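Local coordinates for protein five-membered-cyclitol-phosphate synthase (Streptomyces citricolor, PDB 6K96) that is a member of the myo-inositol-1-phosphate synthase family that binds nicotinamide-adenine-dinucleotide, at residues L128-P133 with V152-C157. Numbering follows the deposited sequence.
Sequences LLYSLP and VAFVNC. With NAD (nicotinamide-adenine-dinucleotide), chain G.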
loop_
_atom_site.group_PDB
_atom_site.type_symbol
_atom_site.label_atom_id
_atom_site.label_comp_id
_atom_site.label_asym_id
_atom_site.label_seq_id
_atom_site.Cartn_x
_atom_site.Cartn_y
_atom_site.Cartn_z
ATOM N N LEU B 128 7.095 40.962 6.380
ATOM C CA LEU B 128 6.903 40.646 4.952
ATOM C C LEU B 128 7.223 39.166 4.776
ATOM O O LEU B 128 8.328 38.768 5.134
ATOM C CB LEU B 128 7.801 41.515 4.082
ATOM C CG LEU B 128 7.709 41.133 2.607
ATOM C CD1 LEU B 128 6.368 41.492 2.046
ATOM C CD2 LEU B 128 8.788 41.768 1.798
ATOM N N LEU B 129 6.239 38.381 4.339
ATOM C CA LEU B 129 6.372 36.942 3.996
ATOM C C LEU B 129 6.724 36.809 2.506
ATOM O O LEU B 129 5.873 37.108 1.610
ATOM C CB LEU B 129 5.055 36.223 4.314
ATOM C CG LEU B 129 5.040 34.721 4.022
ATOM C CD1 LEU B 129 6.054 33.989 4.889
ATOM C CD2 LEU B 129 3.643 34.164 4.214
ATOM N N TYR B 130 7.934 36.344 2.237
ATOM C CA TYR B 130 8.411 36.082 0.877
ATOM C C TYR B 130 7.969 34.695 0.457
ATOM O O TYR B 130 8.515 33.701 0.999
ATOM C CB TYR B 130 9.933 36.211 0.849
ATOM C CG TYR B 130 10.543 35.920 -0.498
ATOM C CD1 TYR B 130 10.454 36.851 -1.523
ATOM C CD2 TYR B 130 11.179 34.717 -0.759
ATOM C CE1 TYR B 130 11.022 36.611 -2.769
ATOM C CE2 TYR B 130 11.731 34.457 -2.007
ATOM C CZ TYR B 130 11.674 35.414 -3.011
ATOM O OH TYR B 130 12.245 35.181 -4.228
ATOM N N SER B 131 7.057 34.595 -0.483
ATOM C CA SER B 131 6.445 33.277 -0.792
ATOM C C SER B 131 6.352 33.093 -2.304
ATOM O O SER B 131 5.346 32.537 -2.785
ATOM C CB SER B 131 5.099 33.137 -0.134
ATOM O OG SER B 131 4.807 31.759 0.149
ATOM N N LEU B 132 7.407 33.477 -3.004
ATOM C CA LEU B 132 7.536 33.370 -4.478
ATOM C C LEU B 132 7.976 31.962 -4.847
ATOM O O LEU B 132 8.399 31.175 -4.003
ATOM C CB LEU B 132 8.594 34.378 -4.968
ATOM C CG LEU B 132 8.097 35.774 -5.351
ATOM C CD1 LEU B 132 7.634 36.499 -4.107
ATOM C CD2 LEU B 132 9.185 36.571 -6.024
ATOM N N PRO B 133 7.980 31.662 -6.161
ATOM C CA PRO B 133 8.545 30.408 -6.627
ATOM C C PRO B 133 10.006 30.249 -6.170
ATOM O O PRO B 133 10.720 31.227 -5.890
ATOM C CB PRO B 133 8.393 30.515 -8.170
ATOM C CG PRO B 133 7.303 31.527 -8.412
ATOM C CD PRO B 133 7.427 32.501 -7.253
ATOM N N VAL B 152 10.862 46.500 8.243
ATOM C CA VAL B 152 9.853 45.412 8.373
ATOM C C VAL B 152 10.567 44.036 8.418
ATOM O O VAL B 152 11.462 43.764 7.577
ATOM C CB VAL B 152 8.830 45.556 7.234
ATOM C CG1 VAL B 152 7.994 44.290 7.066
ATOM C CG2 VAL B 152 7.934 46.775 7.426
ATOM N N ALA B 153 10.226 43.193 9.394
ATOM C CA ALA B 153 10.771 41.814 9.549
ATOM C C ALA B 153 10.581 41.025 8.231
ATOM O O ALA B 153 9.535 41.197 7.568
ATOM C CB ALA B 153 10.113 41.101 10.728
ATOM N N PHE B 154 11.545 40.177 7.874
ATOM C CA PHE B 154 11.508 39.363 6.633
ATOM C C PHE B 154 11.511 37.860 6.940
ATOM O O PHE B 154 12.399 37.391 7.691
ATOM C CB PHE B 154 12.747 39.631 5.789
ATOM C CG PHE B 154 12.622 39.168 4.366
ATOM C CD1 PHE B 154 11.812 39.854 3.476
ATOM C CD2 PHE B 154 13.352 38.086 3.907
ATOM C CE1 PHE B 154 11.748 39.469 2.142
ATOM C CE2 PHE B 154 13.244 37.676 2.584
ATOM C CZ PHE B 154 12.453 38.370 1.702
ATOM N N VAL B 155 10.636 37.098 6.270
ATOM C CA VAL B 155 10.574 35.608 6.382
ATOM C C VAL B 155 10.806 34.978 5.011
ATOM O O VAL B 155 9.947 35.138 4.150
ATOM C CB VAL B 155 9.224 35.136 6.967
ATOM C CG1 VAL B 155 9.084 33.617 6.896
ATOM C CG2 VAL B 155 9.006 35.610 8.395
ATOM N N ASN B 156 11.860 34.180 4.872
ATOM C CA ASN B 156 12.178 33.454 3.614
ATOM C C ASN B 156 11.656 31.997 3.640
ATOM O O ASN B 156 12.363 31.105 4.206
ATOM C CB ASN B 156 13.682 33.490 3.356
ATOM C CG ASN B 156 14.008 32.846 2.041
ATOM O OD1 ASN B 156 13.132 32.653 1.226
ATOM N ND2 ASN B 156 15.266 32.556 1.808
ATOM N N CYS B 157 10.543 31.719 2.943
ATOM C CA CYS B 157 10.064 30.330 2.690
ATOM C C CYS B 157 10.977 29.505 1.775
ATOM O O CYS B 157 10.786 28.218 1.803
ATOM C CB CYS B 157 8.758 30.251 1.914
ATOM S SG CYS B 157 7.415 31.007 2.805
HETATM P PA NAD G . 2.761 29.272 -5.597
HETATM O O1A NAD G . 3.317 28.919 -6.922
HETATM O O2A NAD G . 1.368 28.775 -5.324
HETATM O O5B NAD G . 2.883 30.797 -5.212
HETATM C C5B NAD G . 3.803 31.556 -6.030
HETATM C C4B NAD G . 3.247 32.940 -6.237
HETATM O O4B NAD G . 4.288 33.925 -6.550
HETATM C C3B NAD G . 2.253 33.017 -7.400
HETATM O O3B NAD G . 1.143 33.806 -6.991
HETATM C C2B NAD G . 3.063 33.756 -8.463
HETATM O O2B NAD G . 2.108 34.218 -9.375
HETATM C C1B NAD G . 3.755 34.777 -7.554
HETATM N N9A NAD G . 4.854 35.542 -8.110
HETATM C C8A NAD G . 5.684 35.090 -9.107
HETATM N N7A NAD G . 6.666 35.921 -9.375
HETATM C C5A NAD G . 6.497 36.972 -8.481
HETATM C C6A NAD G . 7.237 38.156 -8.279
HETATM N N6A NAD G . 8.332 38.446 -8.971
HETATM N N1A NAD G . 6.838 38.989 -7.279
HETATM C C2A NAD G . 5.726 38.657 -6.596
HETATM N N3A NAD G . 4.950 37.582 -6.718
HETATM C C4A NAD G . 5.389 36.752 -7.683
HETATM O O3 NAD G . 3.730 28.651 -4.504
HETATM P PN NAD G . 3.389 28.079 -3.040
HETATM O O1N NAD G . 2.647 29.132 -2.309
HETATM O O2N NAD G . 2.849 26.709 -3.315
HETATM O O5D NAD G . 4.873 27.975 -2.418
HETATM C C5D NAD G . 5.656 29.234 -2.301
HETATM C C4D NAD G . 7.097 28.903 -2.048
HETATM O O4D NAD G . 7.274 28.224 -0.783
HETATM C C3D NAD G . 7.697 27.986 -3.123
HETATM O O3D NAD G . 9.028 28.405 -3.338
HETATM C C2D NAD G . 7.782 26.639 -2.410
HETATM O O2D NAD G . 8.821 25.769 -2.819
HETATM C C1D NAD G . 8.119 27.082 -0.988
HETATM N N1N NAD G . 7.863 25.958 -0.037
HETATM C C2N NAD G . 6.599 25.278 -0.082
HETATM C C3N NAD G . 6.377 24.116 0.638
HETATM C C7N NAD G . 5.000 23.480 0.568
HETATM O O7N NAD G . 4.091 24.062 -0.011
HETATM N N7N NAD G . 4.829 22.289 1.135
HETATM C C4N NAD G . 7.442 23.608 1.381
HETATM C C5N NAD G . 8.594 24.365 1.556
HETATM C C6N NAD G . 8.821 25.485 0.778
#
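The F154 ring rests against both L128 and Y130: L128 CD2 meets its edge, 3.8 Å from CE1, and Y130 CB sits 3.4 Å from CZ. Y130 CG, anti to the backbone N (chi1 178°), is thereby placed near F154 CZ; the two side chains run side by side in the same direction, and their rings meet obliquely, planes 34° apart and centroids 5.9 Å apart. N156 follows on this face, its OD1 3.5 Å from Y130 CD2, with amide and ring planes 68° apart; that oxygen accepts a hydrogen bond from T158 N. On the other face L129 CD1 touches V155 CG1 (3.7 Å) and C157 SG, and helix 292-313 packs over all three residues. The backbones pair as parallel strands: L128 N donates to A153 O (2.7 Å), V155 N to L128 O and Y130 N to V155 O, while C157 N to Y130 O is weak. With helix 137-149, which reaches Y130 and F154, these strands make a beta-alpha-beta unit of the Rossmann-like dinucleotide-binding sheet. Beyond Y130, L132 O accepts a hydrogen bond from the O3D hydroxyl of nicotinamide-adenine-dinucleotide (2.9 Å), L132 CD2 lies 3.4 Å from adenine C6A, and C157 O approaches nicotinamide C6N.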